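Local coordinates for protein esterase (Capnocytophaga ochracea, PDB 4W9R) that is of unknown function but belongs to the putative esterase family, with an alpha/beta-hydrolase domain followed by a C-terminal helical region, at residues S122-F127 with S146-L152; F95-S100 with L128-Y132; E260-N264 with V275-D280; C232-Y236 with T265-L270. The contacts are given in a common frame with arbitrary orientation. Residue numbers count along the deposited sequence, not the author numbering.

Contact 1 (S122-F127 with S146-L152); sequences SEEAGF and SLNPVAL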
loop_
_atom_site.group_PDB
_atom_site.type_symbol
_atom_site.label_atom_id
_atom_site.label_comp_id
_atom_site.label_asym_id
_atom_site.label_seq_id
_atom_site.Cartn_x
_atom_site.Cartn_y
_atom_site.Cartn_z
ATOM N N SER B 122 -6.147 -10.056 -9.027
ATOM C CA SER B 122 -6.063 -10.907 -7.848
ATOM C C SER B 122 -7.044 -12.076 -7.921
ATOM O O SER B 122 -8.000 -12.046 -8.698
ATOM C CB SER B 122 -6.317 -10.088 -6.578
ATOM O OG SER B 122 -7.649 -9.610 -6.530
ATOM N N GLU B 123 -6.787 -13.100 -7.108
ATOM C CA GLU B 123 -7.625 -14.301 -7.046
ATOM C C GLU B 123 -7.761 -14.977 -8.411
ATOM O O GLU B 123 -6.762 -15.232 -9.082
ATOM C CB GLU B 123 -9.006 -13.966 -6.475
ATOM C CG GLU B 123 -9.016 -13.715 -4.968
ATOM C CD GLU B 123 -8.454 -12.358 -4.584
ATOM O OE1 GLU B 123 -8.963 -11.336 -5.093
ATOM O OE2 GLU B 123 -7.505 -12.313 -3.773
ATOM N N GLU B 124 -8.994 -15.270 -8.815
ATOM C CA GLU B 124 -9.236 -15.951 -10.084
ATOM C C GLU B 124 -8.721 -15.133 -11.265
ATOM O O GLU B 124 -8.079 -15.669 -12.168
ATOM C CB GLU B 124 -10.726 -16.250 -10.266
ATOM C CG GLU B 124 -11.277 -17.325 -9.335
ATOM C CD GLU B 124 -11.604 -16.792 -7.952
ATOM O OE1 GLU B 124 -11.557 -15.558 -7.760
ATOM O OE2 GLU B 124 -11.913 -17.609 -7.059
ATOM N N ALA B 125 -9.005 -13.835 -11.252
ATOM C CA ALA B 125 -8.521 -12.938 -12.295
ATOM C C ALA B 125 -6.996 -12.873 -12.287
ATOM O O ALA B 125 -6.367 -12.706 -13.333
ATOM C CB ALA B 125 -9.115 -11.550 -12.123
ATOM N N GLY B 126 -6.409 -13.007 -11.101
ATOM C CA GLY B 126 -4.966 -13.016 -10.956
ATOM C C GLY B 126 -4.321 -14.168 -11.702
ATOM O O GLY B 126 -3.237 -14.027 -12.266
ATOM N N PHE B 127 -4.989 -15.317 -11.703
ATOM C CA PHE B 127 -4.505 -16.476 -12.441
ATOM C C PHE B 127 -4.826 -16.342 -13.924
ATOM O O PHE B 127 -4.051 -16.775 -14.775
ATOM C CB PHE B 127 -5.106 -17.767 -11.885
ATOM C CG PHE B 127 -4.616 -19.006 -12.576
ATOM C CD1 PHE B 127 -3.305 -19.426 -12.420
ATOM C CD2 PHE B 127 -5.460 -19.747 -13.386
ATOM C CE1 PHE B 127 -2.846 -20.563 -13.057
ATOM C CE2 PHE B 127 -5.007 -20.886 -14.026
ATOM C CZ PHE B 127 -3.697 -21.295 -13.861
ATOM N N SER B 146 0.321 -10.821 -10.564
ATOM C CA SER B 146 -0.671 -11.777 -10.094
ATOM C C SER B 146 -0.652 -11.854 -8.571
ATOM O O SER B 146 0.296 -12.367 -7.979
ATOM C CB SER B 146 -0.410 -13.155 -10.709
ATOM O OG SER B 146 -1.380 -14.098 -10.292
ATOM N N LEU B 147 -1.709 -11.352 -7.943
ATOM C CA LEU B 147 -1.760 -11.262 -6.487
ATOM C C LEU B 147 -2.721 -12.280 -5.894
ATOM O O LEU B 147 -3.918 -12.226 -6.153
ATOM C CB LEU B 147 -2.167 -9.853 -6.063
ATOM C CG LEU B 147 -1.290 -8.727 -6.606
ATOM C CD1 LEU B 147 -1.905 -7.383 -6.271
ATOM C CD2 LEU B 147 0.121 -8.834 -6.047
ATOM N N ASN B 148 -2.191 -13.194 -5.087
ATOM C CA ASN B 148 -2.985 -14.270 -4.502
ATOM C C ASN B 148 -3.833 -14.999 -5.544
ATOM O O ASN B 148 -5.057 -15.027 -5.443
ATOM C CB ASN B 148 -3.886 -13.722 -3.391
ATOM C CG ASN B 148 -4.641 -14.816 -2.657
ATOM O OD1 ASN B 148 -4.067 -15.837 -2.282
ATOM N ND2 ASN B 148 -5.941 -14.618 -2.480
ATOM N N PRO B 149 -3.189 -15.583 -6.563
ATOM C CA PRO B 149 -4.004 -16.228 -7.593
ATOM C C PRO B 149 -4.618 -17.532 -7.107
ATOM O O PRO B 149 -4.030 -18.201 -6.258
ATOM C CB PRO B 149 -3.000 -16.491 -8.713
ATOM C CG PRO B 149 -1.712 -16.701 -7.992
ATOM C CD PRO B 149 -1.747 -15.760 -6.811
ATOM N N VAL B 150 -5.789 -17.880 -7.630
ATOM C CA VAL B 150 -6.305 -19.226 -7.450
ATOM C C VAL B 150 -5.868 -20.004 -8.678
ATOM O O VAL B 150 -6.404 -19.801 -9.766
ATOM C CB VAL B 150 -7.838 -19.244 -7.322
ATOM C CG1 VAL B 150 -8.337 -20.660 -7.081
ATOM C CG2 VAL B 150 -8.292 -18.306 -6.211
ATOM N N ALA B 151 -4.916 -20.913 -8.504
ATOM C CA ALA B 151 -4.240 -21.467 -9.669
ATOM C C ALA B 151 -4.636 -22.893 -10.025
ATOM O O ALA B 151 -5.387 -23.554 -9.307
ATOM C CB ALA B 151 -2.732 -21.395 -9.461
ATOM N N LEU B 152 -4.091 -23.352 -11.148
ATOM C CA LEU B 152 -4.139 -24.748 -11.543
ATOM C C LEU B 152 -2.711 -25.274 -11.610
ATOM O O LEU B 152 -1.959 -24.901 -12.510
ATOM C CB LEU B 152 -4.842 -24.908 -12.891
ATOM C CG LEU B 152 -6.205 -24.227 -13.011
ATOM C CD1 LEU B 152 -6.770 -24.384 -14.415
ATOM C CD2 LEU B 152 -7.173 -24.778 -11.974
#
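Backbone hydrogen bonds run both ways around Glu123. Glu123 N donates to Leu147 O (3.1 Å), with a weak bond to Asn148 O, and Glu123 O accepts from Val150 N (3.2 Å). Ser122 pairs with Leu147 in parallel register, CA to CA 4.5 Å.

Side chains add further bonds. Asn148 ND2 donates to Glu123 OE2 (3.1 Å), which also forms a salt bridge with Lys221. Asn148 OD1 is bound by Asn182. Ser122 OG donates to Glu123 OE1 (2.6 Å), and Ser146 OG to Gly126 O (2.7 Å).

Apolar packing centres on Phe127. Ala151 CA makes a CH-pi contact over the Phe127 ring face, 3.8 Å from its centroid. Leu152 CG lies 3.7 Å from Phe127 CE2.

The strand, sharp turn and helix match the nucleophile elbow of alpha/beta hydrolases. Gly126 lets the helix lie close to the strand; a CB there would be crowded by Ser122 C. Glu123, with phi/psi of 57/-130, sits where such enzymes usually carry their nucleophile; no catalytic role is established for it.

Contact 2 (F95-S100 with L128-Y132); sequences FFEFVS and LANYY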
loop_
_atom_site.group_PDB
_atom_site.type_symbol
_atom_site.label_atom_id
_atom_site.label_comp_id
_atom_site.label_asym_id
_atom_site.label_seq_id
_atom_site.Cartn_x
_atom_site.Cartn_y
_atom_site.Cartn_z
ATOM N N PHE B 95 -14.138 -12.583 -21.755
ATOM C CA PHE B 95 -13.588 -11.539 -20.899
ATOM C C PHE B 95 -12.102 -11.352 -21.177
ATOM O O PHE B 95 -11.608 -10.225 -21.246
ATOM C CB PHE B 95 -13.810 -11.870 -19.422
ATOM C CG PHE B 95 -13.293 -10.818 -18.483
ATOM C CD1 PHE B 95 -14.056 -9.703 -18.183
ATOM C CD2 PHE B 95 -12.040 -10.944 -17.902
ATOM C CE1 PHE B 95 -13.582 -8.734 -17.319
ATOM C CE2 PHE B 95 -11.561 -9.976 -17.039
ATOM C CZ PHE B 95 -12.333 -8.870 -16.748
ATOM N N PHE B 96 -11.399 -12.471 -21.332
ATOM C CA PHE B 96 -9.970 -12.466 -21.623
ATOM C C PHE B 96 -9.652 -11.625 -22.857
ATOM O O PHE B 96 -8.746 -10.791 -22.829
ATOM C CB PHE B 96 -9.471 -13.899 -21.814
ATOM C CG PHE B 96 -7.991 -14.008 -22.037
ATOM C CD1 PHE B 96 -7.107 -13.870 -20.981
ATOM C CD2 PHE B 96 -7.486 -14.266 -23.300
ATOM C CE1 PHE B 96 -5.745 -13.977 -21.183
ATOM C CE2 PHE B 96 -6.125 -14.374 -23.506
ATOM C CZ PHE B 96 -5.254 -14.229 -22.447
ATOM N N GLU B 97 -10.408 -11.844 -23.929
ATOM C CA GLU B 97 -10.193 -11.124 -25.181
ATOM C C GLU B 97 -10.778 -9.713 -25.144
ATOM O O GLU B 97 -10.316 -8.827 -25.862
ATOM C CB GLU B 97 -10.782 -11.906 -26.356
ATOM C CG GLU B 97 -10.132 -13.264 -26.586
ATOM C CD GLU B 97 -10.632 -13.949 -27.844
ATOM O OE1 GLU B 97 -11.117 -13.246 -28.755
ATOM O OE2 GLU B 97 -10.540 -15.193 -27.922
ATOM N N PHE B 98 -11.794 -9.511 -24.310
ATOM C CA PHE B 98 -12.379 -8.185 -24.125
ATOM C C PHE B 98 -11.324 -7.181 -23.675
ATOM O O PHE B 98 -11.294 -6.045 -24.145
ATOM C CB PHE B 98 -13.526 -8.237 -23.112
ATOM C CG PHE B 98 -13.702 -6.967 -22.325
ATOM C CD1 PHE B 98 -14.247 -5.838 -22.914
ATOM C CD2 PHE B 98 -13.328 -6.906 -20.991
ATOM C CE1 PHE B 98 -14.407 -4.669 -22.192
ATOM C CE2 PHE B 98 -13.487 -5.741 -20.261
ATOM C CZ PHE B 98 -14.028 -4.621 -20.863
ATOM N N VAL B 99 -10.456 -7.610 -22.764
ATOM C CA VAL B 99 -9.373 -6.760 -22.284
ATOM C C VAL B 99 -8.367 -6.483 -23.398
ATOM O O VAL B 99 -8.013 -5.334 -23.657
ATOM C CB VAL B 99 -8.642 -7.400 -21.087
ATOM C CG1 VAL B 99 -7.506 -6.506 -20.616
ATOM C CG2 VAL B 99 -9.617 -7.675 -19.951
ATOM N N SER B 100 -7.915 -7.548 -24.055
ATOM C CA SER B 100 -6.914 -7.446 -25.114
ATOM C C SER B 100 -7.401 -6.719 -26.363
ATOM O O SER B 100 -6.781 -5.757 -26.811
ATOM C CB SER B 100 -6.433 -8.841 -25.520
ATOM O OG SER B 100 -5.648 -9.432 -24.506
ATOM N N LEU B 128 -5.974 -15.743 -14.222
ATOM C CA LEU B 128 -6.387 -15.497 -15.600
ATOM C C LEU B 128 -5.384 -14.605 -16.325
ATOM O O LEU B 128 -5.129 -14.781 -17.517
ATOM C CB LEU B 128 -7.777 -14.857 -15.633
ATOM C CG LEU B 128 -8.285 -14.378 -16.996
ATOM C CD1 LEU B 128 -8.496 -15.555 -17.929
ATOM C CD2 LEU B 128 -9.565 -13.573 -16.845
ATOM N N ALA B 129 -4.809 -13.657 -15.592
ATOM C CA ALA B 129 -3.877 -12.694 -16.164
ATOM C C ALA B 129 -2.599 -13.360 -16.670
ATOM O O ALA B 129 -1.916 -12.820 -17.540
ATOM C CB ALA B 129 -3.540 -11.620 -15.141
ATOM N N ASN B 130 -2.278 -14.529 -16.124
ATOM C CA ASN B 130 -1.091 -15.267 -16.544
ATOM C C ASN B 130 -1.134 -15.643 -18.019
ATOM O O ASN B 130 -0.102 -15.709 -18.686
ATOM C CB ASN B 130 -0.920 -16.536 -15.708
ATOM C CG ASN B 130 -0.588 -16.245 -14.260
ATOM O OD1 ASN B 130 0.039 -15.235 -13.946
ATOM N ND2 ASN B 130 -1.005 -17.137 -13.368
ATOM N N TYR B 131 -2.341 -15.877 -18.526
ATOM C CA TYR B 131 -2.519 -16.417 -19.868
ATOM C C TYR B 131 -2.211 -15.413 -20.976
ATOM O O TYR B 131 -2.197 -15.770 -22.153
ATOM C CB TYR B 131 -3.939 -16.961 -20.020
ATOM C CG TYR B 131 -4.120 -18.294 -19.332
ATOM C CD1 TYR B 131 -4.358 -18.366 -17.966
ATOM C CD2 TYR B 131 -4.029 -19.481 -20.045
ATOM C CE1 TYR B 131 -4.514 -19.584 -17.332
ATOM C CE2 TYR B 131 -4.184 -20.703 -19.420
ATOM C CZ TYR B 131 -4.425 -20.750 -18.064
ATOM O OH TYR B 131 -4.577 -21.966 -17.441
ATOM N N TYR B 132 -1.961 -14.163 -20.603
ATOM C CA TYR B 132 -1.536 -13.165 -21.578
ATOM C C TYR B 132 -0.101 -13.430 -22.041
ATOM O O TYR B 132 0.339 -12.894 -23.058
ATOM C CB TYR B 132 -1.671 -11.756 -20.999
ATOM C CG TYR B 132 -3.110 -11.329 -20.833
ATOM C CD1 TYR B 132 -3.899 -11.054 -21.940
ATOM C CD2 TYR B 132 -3.684 -11.209 -19.575
ATOM C CE1 TYR B 132 -5.217 -10.670 -21.801
ATOM C CE2 TYR B 132 -5.005 -10.823 -19.426
ATOM C CZ TYR B 132 -5.766 -10.554 -20.545
ATOM O OH TYR B 132 -7.080 -10.172 -20.415
#
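Phe96 is the main bump on the helix. Its ring slots into a hollow formed by Leu128, the CB end of Tyr131 and the ring of Tyr132. The Phe96 and Tyr132 rings form an offset stack, with centroids 4.2 Å apart and planes at 18°. Phe96 CE1 lies 3.7 Å from Tyr131 CB, and Phe96 CD1 lies 3.8 Å from Leu128 CD1.

Tyr132 fits the helix surface in return. Val99 CB comes within 3.3 Å of Tyr132 OH. Ser100 OG sits at the ring edge, 3.0 Å from Tyr132 CE1. Tyr132 OH donates to Phe96 O (3.0 Å). Leu128 also reaches the edge of the Phe95 ring, Leu128 CD2 to Phe95 CD2 being 3.8 Å.

The contact packs helix 91-110 against the chain leaving helix 123-128. Phe141 meets the Tyr132 ring edge-to-face, in the run leading to strand 143-149. Phe95 also touches helix 76-79, and Pro88 touches both Leu128 and Tyr131.

Contact 3 (E260-N264 with V275-D280); sequences ENKYN and VPILND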
loop_
_atom_site.group_PDB
_atom_site.type_symbol
_atom_site.label_atom_id
_atom_site.label_comp_id
_atom_site.label_asym_id
_atom_site.label_seq_id
_atom_site.Cartn_x
_atom_site.Cartn_y
_atom_site.Cartn_z
ATOM N N GLU B 260 23.676 7.900 -20.303
ATOM C CA GLU B 260 22.916 7.716 -21.535
ATOM C C GLU B 260 22.227 6.358 -21.555
ATOM O O GLU B 260 21.049 6.257 -21.900
ATOM C CB GLU B 260 23.823 7.860 -22.757
ATOM C CG GLU B 260 23.074 7.863 -24.081
ATOM C CD GLU B 260 24.002 7.835 -25.279
ATOM O OE1 GLU B 260 25.066 7.185 -25.194
ATOM O OE2 GLU B 260 23.667 8.463 -26.305
ATOM N N ASN B 261 22.967 5.318 -21.184
ATOM C CA ASN B 261 22.426 3.966 -21.142
ATOM C C ASN B 261 21.228 3.870 -20.206
ATOM O O ASN B 261 20.246 3.194 -20.511
ATOM C CB ASN B 261 23.503 2.968 -20.715
ATOM C CG ASN B 261 22.964 1.563 -20.550
ATOM O OD1 ASN B 261 22.814 0.824 -21.524
ATOM N ND2 ASN B 261 22.672 1.182 -19.311
ATOM N N LYS B 262 21.314 4.561 -19.073
ATOM C CA LYS B 262 20.232 4.565 -18.097
ATOM C C LYS B 262 18.947 5.126 -18.694
ATOM O O LYS B 262 17.887 4.515 -18.587
ATOM C CB LYS B 262 20.623 5.372 -16.858
ATOM C CG LYS B 262 19.503 5.508 -15.834
ATOM C CD LYS B 262 19.952 6.306 -14.622
ATOM C CE LYS B 262 18.802 6.544 -13.654
ATOM N NZ LYS B 262 18.282 5.278 -13.065
ATOM N N TYR B 263 19.050 6.285 -19.333
ATOM C CA TYR B 263 17.877 6.935 -19.901
ATOM C C TYR B 263 17.413 6.251 -21.184
ATOM O O TYR B 263 16.243 6.349 -21.557
ATOM C CB TYR B 263 18.163 8.419 -20.143
ATOM C CG TYR B 263 18.006 9.243 -18.885
ATOM C CD1 TYR B 263 18.985 9.234 -17.901
ATOM C CD2 TYR B 263 16.866 10.007 -18.671
ATOM C CE1 TYR B 263 18.839 9.976 -16.742
ATOM C CE2 TYR B 263 16.711 10.751 -17.517
ATOM C CZ TYR B 263 17.701 10.733 -16.557
ATOM O OH TYR B 263 17.553 11.473 -15.406
ATOM N N ASN B 264 18.325 5.550 -21.851
ATOM C CA ASN B 264 17.946 4.715 -22.984
ATOM C C ASN B 264 17.168 3.495 -22.508
ATOM O O ASN B 264 16.177 3.098 -23.121
ATOM C CB ASN B 264 19.178 4.277 -23.781
ATOM C CG ASN B 264 19.750 5.394 -24.627
ATOM O OD1 ASN B 264 19.051 6.344 -24.980
ATOM N ND2 ASN B 264 21.030 5.283 -24.965
ATOM N N VAL B 275 13.189 13.505 -19.428
ATOM C CA VAL B 275 14.112 14.629 -19.391
ATOM C C VAL B 275 15.072 14.426 -18.231
ATOM O O VAL B 275 14.635 14.213 -17.098
ATOM C CB VAL B 275 13.380 15.973 -19.230
ATOM C CG1 VAL B 275 14.381 17.114 -19.126
ATOM C CG2 VAL B 275 12.423 16.199 -20.389
ATOM N N PRO B 276 16.383 14.467 -18.511
ATOM C CA PRO B 276 17.387 14.227 -17.469
ATOM C C PRO B 276 17.259 15.211 -16.314
ATOM O O PRO B 276 17.198 16.422 -16.527
ATOM C CB PRO B 276 18.713 14.421 -18.208
ATOM C CG PRO B 276 18.391 14.145 -19.637
ATOM C CD PRO B 276 16.997 14.658 -19.836
ATOM N N ILE B 277 17.215 14.679 -15.098
ATOM C CA ILE B 277 17.091 15.500 -13.903
ATOM C C ILE B 277 18.453 16.031 -13.471
ATOM O O ILE B 277 19.476 15.372 -13.667
ATOM C CB ILE B 277 16.441 14.719 -12.751
ATOM C CG1 ILE B 277 17.219 13.433 -12.472
ATOM C CG2 ILE B 277 14.994 14.395 -13.089
ATOM C CD1 ILE B 277 16.645 12.608 -11.341
ATOM N N LEU B 278 18.454 17.230 -12.895
ATOM C CA LEU B 278 19.682 17.906 -12.484
ATOM C C LEU B 278 20.565 17.032 -11.594
ATOM O O LEU B 278 21.791 17.094 -11.674
ATOM C CB LEU B 278 19.344 19.210 -11.761
ATOM C CG LEU B 278 20.519 20.153 -11.497
ATOM C CD1 LEU B 278 21.177 20.556 -12.808
ATOM C CD2 LEU B 278 20.059 21.376 -10.721
ATOM N N ASN B 279 19.932 16.220 -10.754
ATOM C CA ASN B 279 20.652 15.295 -9.886
ATOM C C ASN B 279 21.483 14.295 -10.684
ATOM O O ASN B 279 22.652 14.055 -10.372
ATOM C CB ASN B 279 19.667 14.554 -8.978
ATOM C CG ASN B 279 20.338 13.487 -8.134
ATOM O OD1 ASN B 279 20.872 13.771 -7.061
ATOM N ND2 ASN B 279 20.305 12.245 -8.611
ATOM N N ASP B 280 20.879 13.721 -11.720
ATOM C CA ASP B 280 21.551 12.728 -12.550
ATOM C C ASP B 280 22.649 13.355 -13.404
ATOM O O ASP B 280 23.682 12.734 -13.654
ATOM C CB ASP B 280 20.538 12.008 -13.441
ATOM C CG ASP B 280 19.685 11.018 -12.673
ATOM O OD1 ASP B 280 19.735 11.032 -11.424
ATOM O OD2 ASP B 280 18.963 10.229 -13.317
#
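The hydroxyl of Tyr263 is the polar hub. Tyr263 OH donates to Asp280 OD2 (2.8 Å) and accepts from Ile277 N (3.2 Å, with an N-H...O angle of 163°). One oxygen thus holds both the first turn of helix 278-290 and its N-cap residue, Ile277. The other carboxylate oxygen is also used. Asn279 ND2 donates to Asp280 OD1 at 3.1 Å, and the backbone N of Ile239 binds the same atom.

Lys262 lies beside this group without a salt bridge to it. Lys262 CE is 3.7 Å from Asp280 OD2, while Lys262 NZ is held by the carbonyls of Ile235 and Lys237.

Packing contacts gather near the hydroxyl end of Tyr263. Tyr263 OH lies 3.4 Å from Pro276 CA and 3.5 Å from Ile277 CG1. Tyr263 CZ is 4.2 Å from Pro276 CB. Val275 O lies farther off, 4.1 Å from Tyr263 CE2.

The contact joins two successive helices, 255-270 and 278-290, across their connecting loop. Tyr303 of helix 294-306 packs on both Tyr263 and Pro276. Tyr309 binds the carbonyl of Pro276. The segment around Ile239, just before helix 241-248, borders the Asp280 side.

Contact 4 (C232-Y236 with T265-L270); sequences CFDIY and TIYKQL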
loop_
_atom_site.group_PDB
_atom_site.type_symbol
_atom_site.label_atom_id
_atom_site.label_comp_id
_atom_site.label_asym_id
_atom_site.label_seq_id
_atom_site.Cartn_x
_atom_site.Cartn_y
_atom_site.Cartn_z
ATOM N N CYS B 232 9.463 -2.899 -11.032
ATOM C CA CYS B 232 9.211 -2.788 -12.464
ATOM C C CYS B 232 9.687 -1.445 -13.016
ATOM O O CYS B 232 10.302 -1.381 -14.081
ATOM C CB CYS B 232 7.721 -2.981 -12.755
ATOM S SG CYS B 232 7.281 -2.896 -14.504
ATOM N N PHE B 233 9.397 -0.378 -12.279
ATOM C CA PHE B 233 9.741 0.977 -12.697
ATOM C C PHE B 233 11.079 1.455 -12.133
ATOM O O PHE B 233 11.444 2.618 -12.299
ATOM C CB PHE B 233 8.630 1.944 -12.299
ATOM C CG PHE B 233 7.369 1.770 -13.093
ATOM C CD1 PHE B 233 6.352 0.948 -12.637
ATOM C CD2 PHE B 233 7.205 2.420 -14.307
ATOM C CE1 PHE B 233 5.193 0.783 -13.370
ATOM C CE2 PHE B 233 6.049 2.258 -15.045
ATOM C CZ PHE B 233 5.041 1.439 -14.576
ATOM N N ASP B 234 11.791 0.558 -11.456
ATOM C CA ASP B 234 13.018 0.893 -10.730
ATOM C C ASP B 234 14.055 1.672 -11.546
ATOM O O ASP B 234 14.778 2.507 -11.000
ATOM C CB ASP B 234 13.661 -0.385 -10.189
ATOM C CG ASP B 234 14.866 -0.106 -9.315
ATOM O OD1 ASP B 234 14.674 0.293 -8.147
ATOM O OD2 ASP B 234 16.006 -0.288 -9.795
ATOM N N ILE B 235 14.127 1.401 -12.845
ATOM C CA ILE B 235 15.094 2.069 -13.714
ATOM C C ILE B 235 14.840 3.580 -13.797
ATOM O O ILE B 235 15.742 4.354 -14.119
ATOM C CB ILE B 235 15.075 1.459 -15.140
ATOM C CG1 ILE B 235 16.291 1.919 -15.951
ATOM C CG2 ILE B 235 13.778 1.795 -15.861
ATOM C CD1 ILE B 235 17.619 1.552 -15.323
ATOM N N TYR B 236 13.615 3.993 -13.484
ATOM C CA TYR B 236 13.229 5.399 -13.563
ATOM C C TYR B 236 13.782 6.201 -12.388
ATOM O O TYR B 236 13.886 7.426 -12.460
ATOM C CB TYR B 236 11.703 5.523 -13.612
ATOM C CG TYR B 236 11.183 6.903 -13.957
ATOM C CD1 TYR B 236 10.910 7.835 -12.964
ATOM C CD2 TYR B 236 10.944 7.264 -15.276
ATOM C CE1 TYR B 236 10.429 9.094 -13.276
ATOM C CE2 TYR B 236 10.458 8.519 -15.598
ATOM C CZ TYR B 236 10.204 9.431 -14.594
ATOM O OH TYR B 236 9.723 10.680 -14.911
ATOM N N THR B 265 17.628 2.906 -21.407
ATOM C CA THR B 265 16.964 1.755 -20.809
ATOM C C THR B 265 15.572 2.139 -20.314
ATOM O O THR B 265 14.628 1.355 -20.414
ATOM C CB THR B 265 17.788 1.176 -19.642
ATOM O OG1 THR B 265 19.082 0.787 -20.119
ATOM C CG2 THR B 265 17.092 -0.034 -19.038
ATOM N N ILE B 266 15.454 3.354 -19.784
ATOM C CA ILE B 266 14.164 3.879 -19.358
ATOM C C ILE B 266 13.187 3.905 -20.531
ATOM O O ILE B 266 12.040 3.481 -20.402
ATOM C CB ILE B 266 14.293 5.299 -18.763
ATOM C CG1 ILE B 266 15.049 5.255 -17.434
ATOM C CG2 ILE B 266 12.922 5.922 -18.549
ATOM C CD1 ILE B 266 15.248 6.617 -16.805
ATOM N N TYR B 267 13.653 4.381 -21.682
ATOM C CA TYR B 267 12.801 4.453 -22.863
ATOM C C TYR B 267 12.452 3.066 -23.395
ATOM O O TYR B 267 11.345 2.843 -23.880
ATOM C CB TYR B 267 13.469 5.274 -23.967
ATOM C CG TYR B 267 12.651 5.333 -25.237
ATOM C CD1 TYR B 267 11.503 6.110 -25.310
ATOM C CD2 TYR B 267 13.022 4.607 -26.362
ATOM C CE1 TYR B 267 10.748 6.166 -26.466
ATOM C CE2 TYR B 267 12.273 4.656 -27.524
ATOM C CZ TYR B 267 11.137 5.437 -27.570
ATOM O OH TYR B 267 10.386 5.492 -28.722
ATOM N N LYS B 268 13.398 2.138 -23.306
ATOM C CA LYS B 268 13.179 0.789 -23.811
ATOM C C LYS B 268 12.158 0.030 -22.962
ATOM O O LYS B 268 11.216 -0.560 -23.490
ATOM C CB LYS B 268 14.499 0.015 -23.867
ATOM C CG LYS B 268 14.385 -1.348 -24.531
ATOM C CD LYS B 268 15.750 -1.984 -24.739
ATOM C CE LYS B 268 15.638 -3.282 -25.527
ATOM N NZ LYS B 268 16.971 -3.884 -25.808
ATOM N N GLN B 269 12.357 0.039 -21.646
ATOM C CA GLN B 269 11.470 -0.677 -20.736
ATOM C C GLN B 269 10.148 0.046 -20.476
ATOM O O GLN B 269 9.079 -0.562 -20.541
ATOM C CB GLN B 269 12.177 -0.928 -19.403
ATOM C CG GLN B 269 13.516 -1.633 -19.524
ATOM C CD GLN B 269 14.103 -1.992 -18.174
ATOM O OE1 GLN B 269 13.560 -1.627 -17.131
ATOM N NE2 GLN B 269 15.218 -2.712 -18.186
ATOM N N LEU B 270 10.224 1.337 -20.169
ATOM C CA LEU B 270 9.040 2.091 -19.756
ATOM C C LEU B 270 8.327 2.802 -20.906
ATOM O O LEU B 270 7.226 3.323 -20.729
ATOM C CB LEU B 270 9.416 3.111 -18.677
ATOM C CG LEU B 270 9.437 2.646 -17.218
ATOM C CD1 LEU B 270 10.306 1.415 -17.017
ATOM C CD2 LEU B 270 9.906 3.780 -16.322
#
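This is apolar packing of a 3-10 turn on the last turns of helix 255-270. The turn leaves helix 217-232, probably the final helix of the alpha/beta-hydrolase domain, and leads into the C-terminal helices. No hydrogen bond joins the two segments.

Ile235 has the most surface covered. It points toward the helix and rests on successive turns. Ile235 CG1 lies 3.7 Å from Thr265 CG2 and 3.9 Å from Ile266 CG1. Ile235 CG2 lies 3.7 Å from both Leu270 CD1 and Gln269 OE1.

Leu270 comes next, packing against Phe233, Ile235 and Tyr236. Phe233 presents a ring edge to it, and Tyr236 CB lies 3.7 Å from Leu270 CD2. Pro64 touches both aromatic side chains from outside.

Ile266 is third. Ile266 CD1 approaches Tyr236 CA (4.0 Å), and Ile266 CG2 lies 4.1 Å from Tyr236 CD2. The turn is braced by Tyr236 N bonding to Phe233 O at 2.8 Å. The tightest approach to the helix here is Ile235 O to Ile266 CG1, at 3.5 Å.

From the N terminus, 95-100 opens contact 2 and 122-127 opens contact 1. Contact 2 closes at 128-132, after 27 intervening residues. Contact 1 closes at 146-152, after 18. The two cross, and they touch where Ser146 CB meets Asn130 OD1 at 3.9 Å. Together they tie helix 91-110, helix 123-128 and strand 143-149 within the hydrolase domain. Further on, 232-236 opens contact 4 and 260-264 opens contact 3. These close at 265-270 and 275-280, so they also cross. They share helix 255-270 and meet at Lys262 NZ and Ile235 O. Contact 4 joins the hydrolase domain to the C-terminal helices that contact 3 links together.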